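PDB 4MOZ: fructose-bisphosphate aldolase from Slackia heliotrinireducens, which belongs to the DeoC/LacD family of aldolases and folds as a closed eight-stranded TIM barrel. Local coordinates for residues Y27-Q32 / G135-G140; A127-R132 / H167-I172. All coordinates share one frame; numbering follows the deposited sequence.

Contact 1: residues Y27-Q32 / G135-G140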
loop_
_atom_site.group_PDB
_atom_site.type_symbol
_atom_site.label_atom_id
_atom_site.label_comp_id
_atom_site.label_asym_id
_atom_site.label_seq_id
_atom_site.Cartn_x
_atom_site.Cartn_y
_atom_site.Cartn_z
ATOM N N TYR C 27 7.286 29.683 15.214
ATOM C CA TYR C 27 6.875 29.546 16.604
ATOM C C TYR C 27 6.484 30.909 17.189
ATOM O O TYR C 27 5.482 31.021 17.902
ATOM C CB TYR C 27 7.990 28.915 17.428
ATOM C CG TYR C 27 7.513 28.339 18.736
ATOM C CD1 TYR C 27 7.373 29.141 19.869
ATOM C CD2 TYR C 27 7.205 26.984 18.845
ATOM C CE1 TYR C 27 6.936 28.605 21.072
ATOM C CE2 TYR C 27 6.769 26.441 20.039
ATOM C CZ TYR C 27 6.636 27.252 21.146
ATOM O OH TYR C 27 6.199 26.710 22.330
HETATM N N MSE C 28 7.274 31.935 16.874
HETATM C CA MSE C 28 6.980 33.309 17.298
HETATM C C MSE C 28 5.687 33.829 16.669
HETATM O O MSE C 28 4.866 34.431 17.358
HETATM C CB MSE C 28 8.145 34.256 16.977
HETATM C CG MSE C 28 9.417 33.990 17.773
HETATM SE SE MSE C 28 9.243 34.385 19.683
HETATM C CE MSE C 28 9.383 36.334 19.593
ATOM N N LYS C 29 5.505 33.591 15.370
ATOM C CA LYS C 29 4.278 33.990 14.685
ATOM C C LYS C 29 3.059 33.299 15.294
ATOM O O LYS C 29 2.091 33.956 15.678
ATOM C CB LYS C 29 4.356 33.671 13.196
ATOM C CG LYS C 29 5.147 34.655 12.355
ATOM C CD LYS C 29 5.091 34.208 10.904
ATOM C CE LYS C 29 6.176 34.842 10.055
ATOM N NZ LYS C 29 6.164 34.229 8.696
ATOM N N ALA C 30 3.126 31.973 15.399
ATOM C CA ALA C 30 1.998 31.168 15.872
ATOM C C ALA C 30 1.549 31.548 17.275
ATOM O O ALA C 30 0.351 31.576 17.558
ATOM C CB ALA C 30 2.335 29.690 15.811
ATOM N N THR C 31 2.514 31.837 18.144
ATOM C CA THR C 31 2.223 32.199 19.533
ATOM C C THR C 31 2.175 33.718 19.750
ATOM O O THR C 31 2.060 34.192 20.886
ATOM C CB THR C 31 3.241 31.569 20.508
ATOM O OG1 THR C 31 4.552 32.074 20.228
ATOM C CG2 THR C 31 3.245 30.044 20.394
ATOM N N GLN C 32 2.254 34.471 18.653
ATOM C CA GLN C 32 2.287 35.937 18.686
ATOM C C GLN C 32 3.352 36.461 19.658
ATOM O O GLN C 32 3.148 37.461 20.344
ATOM C CB GLN C 32 0.897 36.515 19.003
ATOM C CG GLN C 32 -0.205 36.100 18.030
ATOM C CD GLN C 32 -0.109 36.780 16.672
ATOM O OE1 GLN C 32 0.887 37.432 16.347
ATOM N NE2 GLN C 32 -1.155 36.627 15.869
ATOM N N GLY C 135 3.774 32.096 -1.719
ATOM C CA GLY C 135 3.454 33.300 -0.960
ATOM C C GLY C 135 2.481 33.170 0.201
ATOM O O GLY C 135 2.156 34.167 0.839
ATOM N N VAL C 136 2.004 31.961 0.487
ATOM C CA VAL C 136 1.047 31.786 1.586
ATOM C C VAL C 136 1.779 31.613 2.916
ATOM O O VAL C 136 2.716 30.818 3.020
ATOM C CB VAL C 136 0.057 30.631 1.332
ATOM C CG1 VAL C 136 -0.968 30.540 2.453
ATOM C CG2 VAL C 136 -0.653 30.839 0.010
ATOM N N ASN C 137 1.340 32.368 3.923
ATOM C CA ASN C 137 1.988 32.391 5.234
ATOM C C ASN C 137 1.668 31.155 6.087
ATOM O O ASN C 137 0.999 31.246 7.122
ATOM C CB ASN C 137 1.647 33.696 5.975
ATOM C CG ASN C 137 2.388 33.838 7.291
ATOM O OD1 ASN C 137 3.571 33.495 7.400
ATOM N ND2 ASN C 137 1.693 34.349 8.304
ATOM N N VAL C 138 2.153 30.001 5.637
ATOM C CA VAL C 138 1.952 28.749 6.357
ATOM C C VAL C 138 3.000 28.657 7.453
ATOM O O VAL C 138 4.201 28.666 7.180
ATOM C CB VAL C 138 2.055 27.519 5.424
ATOM C CG1 VAL C 138 1.896 26.219 6.214
ATOM C CG2 VAL C 138 1.017 27.599 4.309
ATOM N N VAL C 139 2.539 28.583 8.694
ATOM C CA VAL C 139 3.449 28.520 9.834
ATOM C C VAL C 139 3.552 27.103 10.402
ATOM O O VAL C 139 4.510 26.773 11.093
ATOM C CB VAL C 139 3.077 29.546 10.935
ATOM C CG1 VAL C 139 3.110 30.963 10.370
ATOM C CG2 VAL C 139 1.715 29.244 11.541
ATOM N N GLY C 140 2.567 26.264 10.099
ATOM C CA GLY C 140 2.572 24.915 10.623
ATOM C C GLY C 140 1.543 23.978 10.036
ATOM O O GLY C 140 0.798 24.332 9.107
#
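Lys-29 and Asn-137 reach for each other from opposite directions, and their meeting shows how one long side chain can serve an apolar and a polar neighbour at once. The lysine sets out with CG anti to its own carbonyl carbon (chi1 -79°) and stays extended beyond it, which carries the aliphatic chain past Val-139 before the ammonium group arrives at the amide. On the way, Lys-29 CD lies 3.8 Å from Val-139 CG1, and Lys-29 CB is 4.1 Å from that same methyl; the two side chains pass aslant. At the end, Lys-29 NZ donates a hydrogen bond of 3.0 Å to Asn-137 OD1. The nitrogen stands off the amide plane by 21°, with a C=O...N angle of 143°. Asn-137 has its other end occupied as well: ND2 is bonded to Asn-98 OD1 and to Val-97 O, so the amide is held from both ends and its rotation is probably fixed.

Helix 20-30, which comes before the first strand, packs here across the N-terminal end of the barrel, as a helix closing the bottom of a TIM barrel does, and meets the start of the fourth strand, 138-145. Asn-137 sits at the centre of an inverse gamma turn leading into that strand.

Val-139 divides its two methyls between neighbours on the helix. While CG1 faces the lysine chain, CG2 approaches Ala-30 CB at 4.3 Å, a looser apolar contact to which Val-79 of strand 79-82 adds by touching both residues. Just beyond, the helix ends in a Schellman motif with Gln-32 as its C-prime residue.

Contact 2: residues A127-R132 / H167-I172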
loop_
_atom_site.group_PDB
_atom_site.type_symbol
_atom_site.label_atom_id
_atom_site.label_comp_id
_atom_site.label_asym_id
_atom_site.label_seq_id
_atom_site.Cartn_x
_atom_site.Cartn_y
_atom_site.Cartn_z
ATOM N N ALA C 127 2.827 19.457 -1.269
ATOM C CA ALA C 127 1.717 20.314 -1.698
ATOM C C ALA C 127 1.642 21.595 -0.860
ATOM O O ALA C 127 1.388 22.681 -1.390
ATOM C CB ALA C 127 0.397 19.557 -1.628
ATOM N N VAL C 128 1.873 21.459 0.445
ATOM C CA VAL C 128 1.842 22.591 1.369
ATOM C C VAL C 128 3.076 23.480 1.177
ATOM O O VAL C 128 2.977 24.712 1.219
ATOM C CB VAL C 128 1.733 22.118 2.834
ATOM C CG1 VAL C 128 1.710 23.303 3.789
ATOM C CG2 VAL C 128 0.489 21.258 3.030
ATOM N N LEU C 129 4.225 22.845 0.955
ATOM C CA LEU C 129 5.486 23.544 0.703
ATOM C C LEU C 129 5.426 24.404 -0.554
ATOM O O LEU C 129 5.963 25.514 -0.577
ATOM C CB LEU C 129 6.634 22.539 0.582
ATOM C CG LEU C 129 7.454 22.144 1.816
ATOM C CD1 LEU C 129 6.624 22.054 3.092
ATOM C CD2 LEU C 129 8.206 20.843 1.561
ATOM N N ALA C 130 4.768 23.885 -1.591
ATOM C CA ALA C 130 4.596 24.599 -2.855
ATOM C C ALA C 130 3.753 25.850 -2.647
ATOM O O ALA C 130 4.030 26.907 -3.212
ATOM C CB ALA C 130 3.955 23.691 -3.898
HETATM N N MSE C 131 2.726 25.716 -1.816
HETATM C CA MSE C 131 1.842 26.820 -1.510
HETATM C C MSE C 131 2.565 27.893 -0.683
HETATM O O MSE C 131 2.402 29.088 -0.938
HETATM C CB MSE C 131 0.613 26.293 -0.788
HETATM C CG MSE C 131 -0.582 27.187 -0.878
HETATM SE SE MSE C 131 -2.188 26.243 -0.337
HETATM C CE MSE C 131 -2.874 27.579 0.859
ATOM N N ARG C 132 3.361 27.449 0.294
ATOM C CA ARG C 132 4.229 28.318 1.096
ATOM C C ARG C 132 5.180 29.120 0.207
ATOM O O ARG C 132 5.381 30.317 0.415
ATOM C CB ARG C 132 5.044 27.487 2.101
ATOM C CG ARG C 132 6.092 28.280 2.891
ATOM C CD ARG C 132 7.234 27.396 3.386
ATOM N NE ARG C 132 7.944 26.762 2.274
ATOM C CZ ARG C 132 8.911 25.854 2.396
ATOM N NH1 ARG C 132 9.316 25.439 3.592
ATOM N NH2 ARG C 132 9.478 25.351 1.305
ATOM N N HIS C 167 9.244 19.385 10.793
ATOM C CA HIS C 167 10.369 19.959 11.519
ATOM C C HIS C 167 11.590 20.093 10.668
ATOM O O HIS C 167 12.395 20.998 10.875
ATOM C CB HIS C 167 10.649 19.183 12.795
ATOM C CG HIS C 167 9.644 19.453 13.884
ATOM N ND1 HIS C 167 9.500 18.654 14.954
ATOM C CD2 HIS C 167 8.699 20.471 14.021
ATOM C CE1 HIS C 167 8.525 19.140 15.748
ATOM N NE2 HIS C 167 8.036 20.253 15.173
ATOM N N GLU C 168 11.715 19.209 9.685
ATOM C CA GLU C 168 12.756 19.308 8.666
ATOM C C GLU C 168 12.606 20.624 7.894
ATOM O O GLU C 168 13.595 21.202 7.443
ATOM C CB GLU C 168 12.658 18.107 7.719
ATOM C CG GLU C 168 13.739 18.031 6.656
ATOM C CD GLU C 168 13.550 16.878 5.682
ATOM O OE1 GLU C 168 12.557 16.123 5.803
ATOM O OE2 GLU C 168 14.406 16.730 4.786
ATOM N N GLU C 169 11.364 21.092 7.772
ATOM C CA GLU C 169 11.045 22.313 7.033
ATOM C C GLU C 169 10.911 23.544 7.923
ATOM O O GLU C 169 10.680 24.644 7.427
ATOM C CB GLU C 169 9.754 22.127 6.223
ATOM C CG GLU C 169 9.890 21.212 5.015
ATOM C CD GLU C 169 10.914 21.703 4.002
ATOM O OE1 GLU C 169 11.083 22.935 3.850
ATOM O OE2 GLU C 169 11.551 20.847 3.352
ATOM N N GLY C 170 11.049 23.363 9.233
ATOM C CA GLY C 170 10.893 24.470 10.180
ATOM C C GLY C 170 9.448 24.885 10.420
ATOM O O GLY C 170 9.180 26.023 10.814
ATOM N N LEU C 171 8.519 23.963 10.181
ATOM C CA LEU C 171 7.103 24.192 10.454
ATOM C C LEU C 171 6.757 23.647 11.827
ATOM O O LEU C 171 7.300 22.624 12.248
ATOM C CB LEU C 171 6.234 23.501 9.401
ATOM C CG LEU C 171 6.322 24.006 7.961
ATOM C CD1 LEU C 171 5.710 22.986 7.013
ATOM C CD2 LEU C 171 5.650 25.365 7.805
ATOM N N ILE C 172 5.856 24.324 12.532
ATOM C CA ILE C 172 5.375 23.802 13.806
ATOM C C ILE C 172 4.316 22.724 13.554
ATOM O O ILE C 172 3.762 22.636 12.455
ATOM C CB ILE C 172 4.854 24.906 14.760
ATOM C CG1 ILE C 172 3.526 25.484 14.270
ATOM C CG2 ILE C 172 5.906 26.001 14.957
ATOM C CD1 ILE C 172 2.659 26.037 15.381
HETATM O O HOH W 1 8.676 26.100 6.127
#
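Glu-169 meets both Leu-129 and Arg-132, and following it outward shows how a single acidic side chain can change character from hydrocarbon to charge. From CB the chain turns so that CG stands anti to the carbonyl carbon (chi1 -72°), and a bend at chi2 swings the carboxylate toward helix 125-132. CG rests against both methyls of the leucine, with Glu-169 CG 3.9 Å from Leu-129 CD1 and equally far from CD2. One atom further, Glu-169 CD packs on Leu-129 CD2 at 3.7 Å, and OE2 remains beside that methyl.

OE1 carries the charged contact. Arg-132 NH1 gives it a salt-bridging hydrogen bond of 3.1 Å that is nearly straight, with an N-H...O angle of 163°. The oxygen lies at the guanidinium edge, close to its plane, but the donor comes to it on the anti side and out of the carboxylate plane, the two planar groups being turned 61° apart. The arginine's bend at chi3 helps bring NH1 here, and Leu-129 CG lies over one guanidinium face, offset toward its rim. A water accepts from Arg-132 NH1 at 2.7 Å and donates to Glu-169 O, tying the arginine to the backbone as well as to the carboxylate.

Beneath the polar bridge, Leu-129 CD1 touches Leu-171 CD1 at 4.1 Å; Leu-171 also packs on Leu-141 of strand 138-145. Gly-170, at positive phi, turns the chain in a Schellman motif between helix 152-168 and strand 172-177. The whole joins the helix before strand 138-145 to the end of the helix that follows that strand, the side-by-side placing of successive outer helices found in a TIM barrel.

Overall arrangement
Both contacts are partly buried and take in opposite faces of the barrel wall around strand 138-145, their centres about 11 Å apart. Contact 1 lies at the N-terminal mouth of the barrel, where helix 20-30 meets the start of that strand; contact 2 lies on the outer side, between helix 125-132 and the exit of helix 152-168. They meet directly, since Val-139 O probably accepts a hydrogen bond from Ile-172 N between adjacent barrel strands, and Ala-30 packs on Ile-172. Contact 1 lies closer to the chain's centre, about 13 Å against 18 Å, and pairs a lysine with a neutral amide; contact 2 uses opposite charges and a water. In each, an apolar contact accompanies a polar one among partly exposed residues.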